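PDB 2B1E: exocyst complex component EXO70 from Saccharomyces cerevisiae, which helps assemble the exocyst, the complex that tethers secretory vesicles to sites of exocytosis, and interacts with the GTPase RHO3. Local coordinates for residues Y114-D117 / Q118-G121; L127-F130 / H131-E135; K209-V212 / L213-L217; S222-A225 / K226-A230. All coordinates share one frame; numbering follows the deposited sequence.

How the contacts relate
All four contacts are local, each between neighbours on its own continuous stretch of chain. Contacts 1 and 2 lie near the two ends of helix 117-132, and contacts 3 and 4 share helix 209-233; in each pair the centres are about 19 Å apart. Contact 1 closes the helix start with a glutamine and a leucine, and contact 2 closes the finish with a turn back onto a carbonyl. Both are partly buried: Y115 and L120 lie inside in contact 1, L127, Y129 and F130 in contact 2, with polar residues more exposed. Contact 3 has a polar histidine-glutamine pair toward the surface and aliphatic packing inward. Contact 4, nearest the chain's centre, carries a buried aromatic pair.

Contact 1: Y114-D117 / Q118-G121; sequences YYED and QQLG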
ATOM      1  N   TYR A 114     -30.156 -11.087 -15.062  1.00 22.60           N
ATOM      2  CA  TYR A 114     -30.219 -10.142 -16.174  1.00 22.27           C
ATOM      3  C   TYR A 114     -31.495 -10.406 -16.963  1.00 22.32           C
ATOM      4  O   TYR A 114     -31.935 -11.547 -17.063  1.00 23.52           O
ATOM      5  CB  TYR A 114     -29.007 -10.303 -17.090  1.00 23.79           C
ATOM      6  CG  TYR A 114     -28.816  -9.147 -18.051  1.00 23.10           C
ATOM      7  CD1 TYR A 114     -28.492  -7.873 -17.586  1.00 24.41           C
ATOM      8  CD2 TYR A 114     -28.951  -9.330 -19.425  1.00 24.14           C
ATOM      9  CE1 TYR A 114     -28.301  -6.807 -18.472  1.00 25.76           C
ATOM     10  CE2 TYR A 114     -28.766  -8.279 -20.317  1.00 25.24           C
ATOM     11  CZ  TYR A 114     -28.440  -7.023 -19.836  1.00 25.87           C
ATOM     12  OH  TYR A 114     -28.241  -5.993 -20.721  1.00 24.03           O
ATOM     13  N   TYR A 115     -32.090  -9.351 -17.513  1.00 19.30           N
ATOM     14  CA  TYR A 115     -33.323  -9.479 -18.285  1.00 18.17           C
ATOM     15  C   TYR A 115     -33.144 -10.407 -19.476  1.00 17.87           C
ATOM     16  O   TYR A 115     -32.068 -10.476 -20.061  1.00 16.46           O
ATOM     17  CB  TYR A 115     -33.774  -8.108 -18.782  1.00 16.58           C
ATOM     18  CG  TYR A 115     -33.986  -7.106 -17.668  1.00 16.17           C
ATOM     19  CD1 TYR A 115     -35.026  -7.266 -16.747  1.00 14.98           C
ATOM     20  CD2 TYR A 115     -33.147  -6.001 -17.533  1.00 13.57           C
ATOM     21  CE1 TYR A 115     -35.227  -6.343 -15.714  1.00 14.79           C
ATOM     22  CE2 TYR A 115     -33.341  -5.072 -16.503  1.00 15.56           C
ATOM     23  CZ  TYR A 115     -34.382  -5.249 -15.604  1.00 12.57           C
ATOM     24  OH  TYR A 115     -34.595  -4.315 -14.615  1.00 11.31           O
ATOM     25  N   GLU A 116     -34.198 -11.137 -19.826  1.00 18.45           N
ATOM     26  CA  GLU A 116     -34.112 -12.033 -20.969  1.00 19.45           C
ATOM     27  C   GLU A 116     -34.152 -11.166 -22.214  1.00 18.42           C
ATOM     28  O   GLU A 116     -34.573 -10.009 -22.153  1.00 17.07           O
ATOM     29  CB  GLU A 116     -35.272 -13.035 -20.963  1.00 23.27           C
ATOM     30  CG  GLU A 116     -36.632 -12.408 -20.709  1.00 25.77           C
ATOM     31  CD  GLU A 116     -37.739 -13.442 -20.557  1.00 28.47           C
ATOM     32  OE1 GLU A 116     -37.549 -14.430 -19.808  1.00 29.02           O
ATOM     33  OE2 GLU A 116     -38.804 -13.257 -21.180  1.00 27.70           O
ATOM     34  N   ASP A 117     -33.701 -11.718 -23.334  1.00 17.76           N
ATOM     35  CA  ASP A 117     -33.672 -10.991 -24.595  1.00 18.78           C
ATOM     36  C   ASP A 117     -35.030 -10.403 -24.979  1.00 18.95           C
ATOM     37  O   ASP A 117     -35.111  -9.256 -25.424  1.00 16.62           O
ATOM     38  CB  ASP A 117     -33.178 -11.912 -25.712  1.00 21.74           C
ATOM     39  CG  ASP A 117     -31.675 -12.136 -25.671  1.00 21.90           C
ATOM     40  OD1 ASP A 117     -31.042 -11.843 -24.637  1.00 21.86           O
ATOM     41  OD2 ASP A 117     -31.129 -12.612 -26.683  1.00 24.75           O
ATOM     42  N   GLN A 118     -36.095 -11.184 -24.820  1.00 16.84           N
ATOM     43  CA  GLN A 118     -37.417 -10.689 -25.170  1.00 17.67           C
ATOM     44  C   GLN A 118     -37.813  -9.486 -24.301  1.00 16.33           C
ATOM     45  O   GLN A 118     -38.474  -8.567 -24.783  1.00 14.89           O
ATOM     46  CB  GLN A 118     -38.459 -11.807 -25.053  1.00 19.71           C
ATOM     47  CG  GLN A 118     -38.157 -13.020 -25.930  1.00 24.01           C
ATOM     48  CD  GLN A 118     -37.345 -14.103 -25.208  1.00 25.40           C
ATOM     49  OE1 GLN A 118     -36.578 -13.819 -24.282  1.00 22.73           O
ATOM     50  NE2 GLN A 118     -37.508 -15.351 -25.645  1.00 24.84           N
ATOM     51  N   GLN A 119     -37.413  -9.490 -23.031  1.00 14.73           N
ATOM     52  CA  GLN A 119     -37.736  -8.367 -22.150  1.00 14.54           C
ATOM     53  C   GLN A 119     -36.945  -7.139 -22.621  1.00 15.08           C
ATOM     54  O   GLN A 119     -37.473  -6.032 -22.657  1.00 16.35           O
ATOM     55  CB  GLN A 119     -37.390  -8.687 -20.687  1.00 14.67           C
ATOM     56  CG  GLN A 119     -38.260  -9.779 -20.043  1.00 15.48           C
ATOM     57  CD  GLN A 119     -37.840 -10.080 -18.618  1.00 14.68           C
ATOM     58  OE1 GLN A 119     -36.646 -10.224 -18.333  1.00 13.16           O
ATOM     59  NE2 GLN A 119     -38.814 -10.183 -17.713  1.00 15.45           N
ATOM     60  N   LEU A 120     -35.680  -7.343 -22.987  1.00 13.19           N
ATOM     61  CA  LEU A 120     -34.852  -6.243 -23.476  1.00 13.40           C
ATOM     62  C   LEU A 120     -35.532  -5.657 -24.712  1.00 13.96           C
ATOM     63  O   LEU A 120     -35.582  -4.433 -24.894  1.00 11.98           O
ATOM     64  CB  LEU A 120     -33.440  -6.745 -23.814  1.00 12.02           C
ATOM     65  CG  LEU A 120     -32.599  -7.198 -22.614  1.00 11.37           C
ATOM     66  CD1 LEU A 120     -31.340  -7.892 -23.090  1.00 10.05           C
ATOM     67  CD2 LEU A 120     -32.253  -5.992 -21.743  1.00 13.21           C
ATOM     68  N   GLY A 121     -36.070  -6.541 -25.548  1.00 12.81           N
ATOM     69  CA  GLY A 121     -36.766  -6.098 -26.741  1.00 14.18           C
ATOM     70  C   GLY A 121     -37.929  -5.181 -26.397  1.00 13.70           C
ATOM     71  O   GLY A 121     -38.076  -4.106 -26.983  1.00 10.39           O
TER
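The backbone runs extended through Y114, Y115 and E116, then turns helical at D117, and the first helical bonds run from L120 N to E116 O (3.0 Å) and from G121 N to D117 O (2.9 Å). E116 holds the N-cap position. Its own N-H points at a side chain: it donates to Q119 OE1 at 3.0 Å, slightly out of the amide plane. Q119 reaches back because its CG lies beside the backbone N (chi1 -68°) and its chain stays extended. The same OE1 lies in plane at the edge of the Y115 ring, 3.7 Å from CD1 of Y115. E116 crosses Q119 at about a right angle, and the two CG atoms of E116 and Q119 meet tightly at 3.2 Å.

This is the third-residue half of a capping box, at the start of helix 117-132. A hydrophobic staple goes with it. Y115, just before the N-cap, sets its CB 3.9 Å from CD2 of L120. The other methyl of L120, CD1, is 3.8 Å from CE2 of Y114, meeting the ring obliquely. L197 of helix 180-201 touches Y114, Y115 and L120. The hydroxyls are bound outside the turn: Y114 OH to D200, and Y115 OH to the carbonyl of L94 and to R147. The E116 side chain is on the exposed side of the turn.

Contact 2: L127-F130 / H131-E135; sequences LDYF and HGNSE
F130 and E135 close the C-terminal end of helix 117-132, with a bond of the kind found in a Schellman motif. E135 N donates to F130 O at 2.8 Å, approaching nearly along the C=O direction, though the bond is bent at the hydrogen. The 6→1 span of this bond passes S134, whose backbone is left-handed (phi 54°). N133 N adds a weak bond to the same oxygen at 3.2 Å. One turn earlier the ordinary pattern holds, with G132 N on D128 O at 2.8 Å.

The side-chain hydrogen bond is made by N133. Its ND2 donates to Y129 O at 3.2 Å, from above the carbonyl plane. The same nitrogen sits over one face of the Y129 ring, toward the rim, 3.3 Å from CZ of Y129. The ring comes under N133 because its CG is anti to the backbone N (chi1 175°). Ring and amide planes are 49° apart. The hydroxyl of Y129 is hydrogen-bonded to E83 of helix 66-94. An alanine in place of Y129 would probably leave N133 ND2 without the ring beneath it and E83 without its hydroxyl partner.

In the packing, F130 and E135 lie side by side and point the same way. CD1 of F130 is 3.6 Å from OE1 of E135, and that carboxylate forms a salt bridge with R87. Y129 also packs on H46 of helix 38-56, while L127, F130 and H131 touch I139 of helix 136-155.

A water joins Y129 to N133: it donates to Y129 OH at 3.1 Å and accepts a weak bond from N133 ND2 at 3.0 Å.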
ATOM      1  N   LEU A 127     -39.061   2.440 -24.877  1.00  9.93           N
ATOM      2  CA  LEU A 127     -38.199   3.619 -24.837  1.00  9.20           C
ATOM      3  C   LEU A 127     -38.324   4.362 -26.155  1.00 10.29           C
ATOM      4  O   LEU A 127     -38.457   5.586 -26.180  1.00  9.76           O
ATOM      5  CB  LEU A 127     -36.739   3.219 -24.634  1.00 10.98           C
ATOM      6  CG  LEU A 127     -36.391   2.875 -23.191  1.00 12.28           C
ATOM      7  CD1 LEU A 127     -35.095   2.100 -23.164  1.00 12.87           C
ATOM      8  CD2 LEU A 127     -36.308   4.160 -22.356  1.00 10.60           C
ATOM      9  N   ASP A 128     -38.264   3.613 -27.255  1.00 10.95           N
ATOM     10  CA  ASP A 128     -38.388   4.209 -28.578  1.00 14.07           C
ATOM     11  C   ASP A 128     -39.757   4.842 -28.759  1.00 12.77           C
ATOM     12  O   ASP A 128     -39.885   5.920 -29.341  1.00 13.52           O
ATOM     13  CB  ASP A 128     -38.153   3.167 -29.671  1.00 14.35           C
ATOM     14  CG  ASP A 128     -36.673   2.877 -29.893  1.00 19.91           C
ATOM     15  OD1 ASP A 128     -35.869   3.836 -29.929  1.00 21.88           O
ATOM     16  OD2 ASP A 128     -36.316   1.695 -30.048  1.00 21.06           O
ATOM     17  N   TYR A 129     -40.790   4.172 -28.268  1.00 11.90           N
ATOM     18  CA  TYR A 129     -42.129   4.738 -28.376  1.00  9.73           C
ATOM     19  C   TYR A 129     -42.163   6.126 -27.712  1.00 10.44           C
ATOM     20  O   TYR A 129     -42.603   7.113 -28.309  1.00  9.77           O
ATOM     21  CB  TYR A 129     -43.156   3.842 -27.671  1.00  6.59           C
ATOM     22  CG  TYR A 129     -44.544   4.458 -27.668  1.00 10.34           C
ATOM     23  CD1 TYR A 129     -45.418   4.278 -28.745  1.00 10.67           C
ATOM     24  CD2 TYR A 129     -44.955   5.289 -26.617  1.00  8.33           C
ATOM     25  CE1 TYR A 129     -46.667   4.915 -28.775  1.00 11.32           C
ATOM     26  CE2 TYR A 129     -46.182   5.919 -26.641  1.00  8.84           C
ATOM     27  CZ  TYR A 129     -47.032   5.732 -27.717  1.00  9.82           C
ATOM     28  OH  TYR A 129     -48.240   6.380 -27.720  1.00 11.21           O
ATOM     29  N   PHE A 130     -41.708   6.209 -26.468  1.00 11.15           N
ATOM     30  CA  PHE A 130     -41.758   7.489 -25.772  1.00 13.14           C
ATOM     31  C   PHE A 130     -40.760   8.530 -26.261  1.00 15.48           C
ATOM     32  O   PHE A 130     -41.021   9.736 -26.165  1.00 15.54           O
ATOM     33  CB  PHE A 130     -41.653   7.275 -24.265  1.00 13.53           C
ATOM     34  CG  PHE A 130     -42.932   6.769 -23.650  1.00 14.52           C
ATOM     35  CD1 PHE A 130     -44.081   7.567 -23.652  1.00 13.67           C
ATOM     36  CD2 PHE A 130     -43.002   5.493 -23.101  1.00 13.45           C
ATOM     37  CE1 PHE A 130     -45.283   7.097 -23.117  1.00 14.01           C
ATOM     38  CE2 PHE A 130     -44.192   5.017 -22.567  1.00 16.00           C
ATOM     39  CZ  PHE A 130     -45.337   5.820 -22.575  1.00 16.81           C
ATOM     40  N   HIS A 131     -39.623   8.088 -26.781  1.00 16.36           N
ATOM     41  CA  HIS A 131     -38.665   9.045 -27.322  1.00 19.88           C
ATOM     42  C   HIS A 131     -39.308   9.579 -28.595  1.00 21.34           C
ATOM     43  O   HIS A 131     -39.118  10.731 -28.964  1.00 21.36           O
ATOM     44  CB  HIS A 131     -37.326   8.366 -27.625  1.00 20.35           C
ATOM     45  CG  HIS A 131     -36.422   8.282 -26.433  1.00 25.55           C
ATOM     46  ND1 HIS A 131     -35.615   9.328 -26.038  1.00 27.37           N
ATOM     47  CD2 HIS A 131     -36.260   7.309 -25.504  1.00 25.67           C
ATOM     48  CE1 HIS A 131     -34.997   9.004 -24.916  1.00 28.45           C
ATOM     49  NE2 HIS A 131     -35.372   7.785 -24.569  1.00 28.85           N
ATOM     50  N   GLY A 132     -40.103   8.735 -29.245  1.00 22.15           N
ATOM     51  CA  GLY A 132     -40.777   9.150 -30.461  1.00 23.77           C
ATOM     52  C   GLY A 132     -41.941  10.097 -30.222  1.00 25.35           C
ATOM     53  O   GLY A 132     -42.355  10.827 -31.134  1.00 25.89           O
ATOM     54  N   ASN A 133     -42.469  10.100 -29.002  1.00 24.37           N
ATOM     55  CA  ASN A 133     -43.600  10.959 -28.656  1.00 23.75           C
ATOM     56  C   ASN A 133     -43.289  12.072 -27.664  1.00 22.55           C
ATOM     57  O   ASN A 133     -44.087  12.355 -26.765  1.00 22.80           O
ATOM     58  CB  ASN A 133     -44.758  10.120 -28.116  1.00 25.38           C
ATOM     59  CG  ASN A 133     -45.556   9.472 -29.217  1.00 28.29           C
ATOM     60  OD1 ASN A 133     -46.209  10.157 -30.012  1.00 27.19           O
ATOM     61  ND2 ASN A 133     -45.507   8.141 -29.284  1.00 27.38           N
ATOM     62  N   SER A 134     -42.129  12.695 -27.823  1.00 21.87           N
ATOM     63  CA  SER A 134     -41.735  13.804 -26.958  1.00 25.13           C
ATOM     64  C   SER A 134     -41.771  13.499 -25.470  1.00 24.35           C
ATOM     65  O   SER A 134     -42.078  14.373 -24.665  1.00 25.57           O
ATOM     66  CB  SER A 134     -42.625  15.017 -27.235  1.00 24.51           C
ATOM     67  OG  SER A 134     -42.527  15.398 -28.597  1.00 23.55           O
ATOM     68  N   GLU A 135     -41.472  12.262 -25.099  1.00 22.61           N
ATOM     69  CA  GLU A 135     -41.447  11.908 -23.693  1.00 22.25           C
ATOM     70  C   GLU A 135     -40.153  11.190 -23.376  1.00 20.81           C
ATOM     71  O   GLU A 135     -40.079  10.387 -22.447  1.00 22.20           O
ATOM     72  CB  GLU A 135     -42.661  11.050 -23.322  1.00 23.69           C
ATOM     73  CG  GLU A 135     -43.922  11.873 -23.132  1.00 26.78           C
ATOM     74  CD  GLU A 135     -45.042  11.091 -22.487  1.00 29.61           C
ATOM     75  OE1 GLU A 135     -44.775  10.358 -21.507  1.00 30.04           O
ATOM     76  OE2 GLU A 135     -46.194  11.216 -22.951  1.00 33.78           O
TER
HETATM   77  O   HOH W   1     -48.206   7.606 -30.547  1.00 22.23           O

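Contact 3: K209-V212 / L213-L217; sequences KPHV and LSQIL
H211 and Q215 stack one turn apart at the start of helix 209-233, in the all-helical rod of EXO70. The amide of Q215 lies over a face of the imidazole, with the planes 28° apart. Its OE1 comes 2.9 Å from NE2 of H211, but from above the ring, so the angle is wrong for a hydrogen bond. CG of Q215 adds a CH-pi contact, 4.2 Å from the centroid of the H211 ring. H211 swings its ring along the helix toward Q215 because CG is anti to the backbone N (chi1 179°). The real partner of Q215 OE1 is NE2 of Q140. With an alanine at Q215, the imidazole would probably lose its flat cover and be freer to turn, and Q140 would lose its acceptor.

The backbone bonds are those of a regular alpha helix. L213 N meets K209 O at 3.0 Å, almost perfectly straight. Q215 N donates to H211 O, also at 3.0 Å. P210 lacks an N-H, which costs nothing in this first turn.

Apolar contact is light. V212 and I216 point the same way, with CG1 of V212 4.1 Å from CD1 of I216.

Around this turn, K209 NZ forms a salt bridge with D199 and a hydrogen bond with the carbonyl of Q204. V212 touches Q140 and I216 touches V144, both on helix 136-155. L213 and I216 also meet E194, on helix 180-201.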
ATOM      1  N   LYS A 209     -26.760   7.800 -24.132  1.00 22.01           N
ATOM      2  CA  LYS A 209     -26.238   6.618 -23.452  1.00 22.56           C
ATOM      3  C   LYS A 209     -25.350   6.920 -22.249  1.00 23.39           C
ATOM      4  O   LYS A 209     -25.640   6.480 -21.132  1.00 21.68           O
ATOM      5  CB  LYS A 209     -25.482   5.720 -24.438  1.00 23.94           C
ATOM      6  CG  LYS A 209     -26.384   4.949 -25.384  1.00 21.83           C
ATOM      7  CD  LYS A 209     -25.582   4.182 -26.432  1.00 22.72           C
ATOM      8  CE  LYS A 209     -24.753   3.074 -25.820  1.00 20.30           C
ATOM      9  NZ  LYS A 209     -23.946   2.362 -26.853  1.00 16.19           N
ATOM     10  N   PRO A 210     -24.252   7.670 -22.450  1.00 24.10           N
ATOM     11  CA  PRO A 210     -23.415   7.946 -21.280  1.00 23.81           C
ATOM     12  C   PRO A 210     -24.154   8.696 -20.175  1.00 22.99           C
ATOM     13  O   PRO A 210     -23.889   8.484 -18.997  1.00 21.98           O
ATOM     14  CB  PRO A 210     -22.236   8.735 -21.864  1.00 25.10           C
ATOM     15  CG  PRO A 210     -22.784   9.333 -23.108  1.00 25.03           C
ATOM     16  CD  PRO A 210     -23.661   8.247 -23.670  1.00 24.75           C
ATOM     17  N   HIS A 211     -25.095   9.554 -20.556  1.00 22.02           N
ATOM     18  CA  HIS A 211     -25.864  10.311 -19.575  1.00 23.27           C
ATOM     19  C   HIS A 211     -26.725   9.368 -18.727  1.00 22.53           C
ATOM     20  O   HIS A 211     -26.743   9.463 -17.501  1.00 21.49           O
ATOM     21  CB  HIS A 211     -26.739  11.345 -20.290  1.00 27.98           C
ATOM     22  CG  HIS A 211     -27.593  12.161 -19.368  1.00 30.30           C
ATOM     23  ND1 HIS A 211     -27.073  12.896 -18.325  1.00 32.95           N
ATOM     24  CD2 HIS A 211     -28.930  12.370 -19.346  1.00 31.96           C
ATOM     25  CE1 HIS A 211     -28.053  13.524 -17.699  1.00 32.99           C
ATOM     26  NE2 HIS A 211     -29.191  13.222 -18.300  1.00 32.25           N
ATOM     27  N   VAL A 212     -27.424   8.452 -19.392  1.00 21.33           N
ATOM     28  CA  VAL A 212     -28.279   7.484 -18.717  1.00 19.43           C
ATOM     29  C   VAL A 212     -27.455   6.668 -17.732  1.00 18.66           C
ATOM     30  O   VAL A 212     -27.799   6.573 -16.555  1.00 16.86           O
ATOM     31  CB  VAL A 212     -28.957   6.524 -19.737  1.00 19.38           C
ATOM     32  CG1 VAL A 212     -29.708   5.425 -19.014  1.00 17.99           C
ATOM     33  CG2 VAL A 212     -29.922   7.301 -20.623  1.00 20.11           C
ATOM     34  N   LEU A 213     -26.362   6.089 -18.216  1.00 18.03           N
ATOM     35  CA  LEU A 213     -25.491   5.283 -17.369  1.00 18.99           C
ATOM     36  C   LEU A 213     -24.968   6.101 -16.187  1.00 19.64           C
ATOM     37  O   LEU A 213     -24.874   5.596 -15.072  1.00 19.73           O
ATOM     38  CB  LEU A 213     -24.319   4.726 -18.187  1.00 19.05           C
ATOM     39  CG  LEU A 213     -23.357   3.802 -17.432  1.00 21.35           C
ATOM     40  CD1 LEU A 213     -24.104   2.554 -16.948  1.00 20.16           C
ATOM     41  CD2 LEU A 213     -22.201   3.410 -18.342  1.00 22.83           C
ATOM     42  N   SER A 214     -24.632   7.365 -16.429  1.00 19.93           N
ATOM     43  CA  SER A 214     -24.133   8.230 -15.362  1.00 19.14           C
ATOM     44  C   SER A 214     -25.178   8.393 -14.255  1.00 19.77           C
ATOM     45  O   SER A 214     -24.887   8.199 -13.076  1.00 20.89           O
ATOM     46  CB  SER A 214     -23.760   9.607 -15.919  1.00 20.34           C
ATOM     47  OG  SER A 214     -23.429  10.511 -14.872  1.00 17.56           O
ATOM     48  N   GLN A 215     -26.399   8.736 -14.644  1.00 19.98           N
ATOM     49  CA  GLN A 215     -27.482   8.925 -13.689  1.00 19.98           C
ATOM     50  C   GLN A 215     -27.774   7.698 -12.832  1.00 19.22           C
ATOM     51  O   GLN A 215     -28.227   7.819 -11.694  1.00 20.17           O
ATOM     52  CB  GLN A 215     -28.746   9.350 -14.430  1.00 22.06           C
ATOM     53  CG  GLN A 215     -28.688  10.784 -14.922  1.00 23.55           C
ATOM     54  CD  GLN A 215     -29.940  11.182 -15.654  1.00 26.33           C
ATOM     55  OE1 GLN A 215     -30.098  10.898 -16.843  1.00 27.07           O
ATOM     56  NE2 GLN A 215     -30.856  11.826 -14.942  1.00 26.26           N
ATOM     57  N   ILE A 216     -27.517   6.516 -13.379  1.00 18.65           N
ATOM     58  CA  ILE A 216     -27.757   5.276 -12.651  1.00 19.51           C
ATOM     59  C   ILE A 216     -26.582   4.922 -11.739  1.00 20.00           C
ATOM     60  O   ILE A 216     -26.775   4.464 -10.616  1.00 23.13           O
ATOM     61  CB  ILE A 216     -28.012   4.096 -13.636  1.00 17.26           C
ATOM     62  CG1 ILE A 216     -29.356   4.295 -14.343  1.00 18.35           C
ATOM     63  CG2 ILE A 216     -28.002   2.767 -12.894  1.00 18.16           C
ATOM     64  CD1 ILE A 216     -29.605   3.320 -15.471  1.00 16.01           C
ATOM     65  N   LEU A 217     -25.365   5.148 -12.218  1.00 20.44           N
ATOM     66  CA  LEU A 217     -24.170   4.819 -11.444  1.00 20.73           C
ATOM     67  C   LEU A 217     -23.751   5.853 -10.396  1.00 22.04           C
ATOM     68  O   LEU A 217     -23.170   5.496  -9.372  1.00 20.13           O
ATOM     69  CB  LEU A 217     -22.994   4.563 -12.392  1.00 20.13           C
ATOM     70  CG  LEU A 217     -23.124   3.451 -13.441  1.00 19.94           C
ATOM     71  CD1 LEU A 217     -21.834   3.372 -14.247  1.00 22.84           C
ATOM     72  CD2 LEU A 217     -23.390   2.124 -12.767  1.00 22.10           C
TER

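Contact 4: S222-A225 / K226-A230; sequences SAYA and KLFGA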
ATOM      1  N   SER A 222     -21.670   7.765  -5.006  1.00 31.38           N
ATOM      2  CA  SER A 222     -21.796   8.591  -3.814  1.00 32.30           C
ATOM      3  C   SER A 222     -21.813   7.676  -2.593  1.00 32.30           C
ATOM      4  O   SER A 222     -21.135   7.935  -1.601  1.00 34.31           O
ATOM      5  CB  SER A 222     -23.088   9.413  -3.880  1.00 33.85           C
ATOM      6  OG  SER A 222     -23.181  10.321  -2.794  1.00 36.87           O
ATOM      7  N   ALA A 223     -22.580   6.594  -2.684  1.00 31.04           N
ATOM      8  CA  ALA A 223     -22.694   5.628  -1.599  1.00 30.29           C
ATOM      9  C   ALA A 223     -21.352   4.973  -1.297  1.00 30.53           C
ATOM     10  O   ALA A 223     -21.022   4.709  -0.138  1.00 28.90           O
ATOM     11  CB  ALA A 223     -23.719   4.564  -1.962  1.00 29.94           C
ATOM     12  N   TYR A 224     -20.586   4.704  -2.349  1.00 29.56           N
ATOM     13  CA  TYR A 224     -19.276   4.082  -2.207  1.00 29.98           C
ATOM     14  C   TYR A 224     -18.294   5.050  -1.567  1.00 30.80           C
ATOM     15  O   TYR A 224     -17.638   4.719  -0.576  1.00 30.97           O
ATOM     16  CB  TYR A 224     -18.737   3.655  -3.576  1.00 27.63           C
ATOM     17  CG  TYR A 224     -17.289   3.215  -3.555  1.00 26.85           C
ATOM     18  CD1 TYR A 224     -16.932   1.935  -3.133  1.00 25.46           C
ATOM     19  CD2 TYR A 224     -16.274   4.087  -3.943  1.00 26.87           C
ATOM     20  CE1 TYR A 224     -15.595   1.533  -3.100  1.00 26.32           C
ATOM     21  CE2 TYR A 224     -14.936   3.698  -3.914  1.00 27.88           C
ATOM     22  CZ  TYR A 224     -14.603   2.421  -3.493  1.00 27.59           C
ATOM     23  OH  TYR A 224     -13.282   2.028  -3.487  1.00 29.03           O
ATOM     24  N   ALA A 225     -18.197   6.244  -2.149  1.00 30.73           N
ATOM     25  CA  ALA A 225     -17.292   7.274  -1.668  1.00 33.42           C
ATOM     26  C   ALA A 225     -17.536   7.615  -0.202  1.00 35.48           C
ATOM     27  O   ALA A 225     -16.589   7.893   0.539  1.00 35.74           O
ATOM     28  CB  ALA A 225     -17.425   8.525  -2.524  1.00 33.06           C
ATOM     29  N   LYS A 226     -18.799   7.597   0.219  1.00 36.57           N
ATOM     30  CA  LYS A 226     -19.108   7.908   1.608  1.00 38.37           C
ATOM     31  C   LYS A 226     -18.602   6.802   2.526  1.00 39.19           C
ATOM     32  O   LYS A 226     -17.967   7.074   3.542  1.00 38.98           O
ATOM     33  CB  LYS A 226     -20.614   8.099   1.810  1.00 39.05           C
ATOM     34  CG  LYS A 226     -20.976   8.364   3.265  1.00 40.66           C
ATOM     35  CD  LYS A 226     -22.360   8.956   3.434  1.00 41.38           C
ATOM     36  CE  LYS A 226     -22.629   9.253   4.907  1.00 41.84           C
ATOM     37  NZ  LYS A 226     -23.866  10.057   5.121  1.00 41.68           N
ATOM     38  N   LEU A 227     -18.888   5.557   2.159  1.00 39.46           N
ATOM     39  CA  LEU A 227     -18.457   4.406   2.944  1.00 40.09           C
ATOM     40  C   LEU A 227     -16.929   4.387   2.967  1.00 39.80           C
ATOM     41  O   LEU A 227     -16.313   4.031   3.972  1.00 40.01           O
ATOM     42  CB  LEU A 227     -18.992   3.120   2.311  1.00 41.21           C
ATOM     43  CG  LEU A 227     -19.120   1.855   3.165  1.00 43.83           C
ATOM     44  CD1 LEU A 227     -19.619   0.719   2.284  1.00 44.18           C
ATOM     45  CD2 LEU A 227     -17.786   1.490   3.785  1.00 44.67           C
ATOM     46  N   PHE A 228     -16.329   4.786   1.849  1.00 39.72           N
ATOM     47  CA  PHE A 228     -14.877   4.836   1.704  1.00 39.29           C
ATOM     48  C   PHE A 228     -14.274   5.855   2.669  1.00 40.77           C
ATOM     49  O   PHE A 228     -13.226   5.614   3.274  1.00 39.65           O
ATOM     50  CB  PHE A 228     -14.511   5.227   0.270  1.00 37.24           C
ATOM     51  CG  PHE A 228     -13.039   5.165  -0.024  1.00 35.57           C
ATOM     52  CD1 PHE A 228     -12.437   3.964  -0.389  1.00 35.73           C
ATOM     53  CD2 PHE A 228     -12.252   6.308   0.059  1.00 34.32           C
ATOM     54  CE1 PHE A 228     -11.070   3.903  -0.672  1.00 34.64           C
ATOM     55  CE2 PHE A 228     -10.885   6.256  -0.220  1.00 36.26           C
ATOM     56  CZ  PHE A 228     -10.294   5.048  -0.589  1.00 35.00           C
ATOM     57  N   GLY A 229     -14.935   7.001   2.793  1.00 41.86           N
ATOM     58  CA  GLY A 229     -14.455   8.041   3.682  1.00 43.41           C
ATOM     59  C   GLY A 229     -14.583   7.609   5.128  1.00 44.42           C
ATOM     60  O   GLY A 229     -13.808   8.034   5.983  1.00 44.35           O
ATOM     61  N   ALA A 230     -15.566   6.757   5.396  1.00 45.65           N
ATOM     62  CA  ALA A 230     -15.794   6.260   6.743  1.00 46.63           C
ATOM     63  C   ALA A 230     -14.588   5.455   7.204  1.00 47.99           C
ATOM     64  O   ALA A 230     -14.059   5.689   8.290  1.00 48.64           O
ATOM     65  CB  ALA A 230     -17.044   5.400   6.781  1.00 46.78           C
TER
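The rings of Y224 and F228 lie side by side, one turn apart, and point the same way. One face of the Y224 ring has CB of F228 over it. The F228 ring is met obliquely by the Y224 hydroxyl, with OH of Y224 3.7 Å from CD1 of F228. The ring planes are 31° apart and the centroids of the Y224 and F228 rings 5.8 Å, an oblique arrangement. This is an i to i+4 aromatic pair inside helix 209-233, packed within a helical bundle. Both rings leave the helix in the same sense, each CG being anti to the backbone N (chi1 170° in Y224, -174° in F228).

Helix 245-259 receives both rings at I253, and S252 hydrogen-bonds Y224 OH, so the buried hydroxyl is satisfied. F228 also meets C274 and V278 of helix 268-299, and Y224 meets Y183 and L187 of helix 180-201. K226 turns away to solvent on an extended chain, while its N donates to S222 O at 3.0 Å. Beneath the ring pair, F228 N donates to Y224 O at 2.8 Å, and CB of F228 rests 3.3 Å from that same oxygen of Y224.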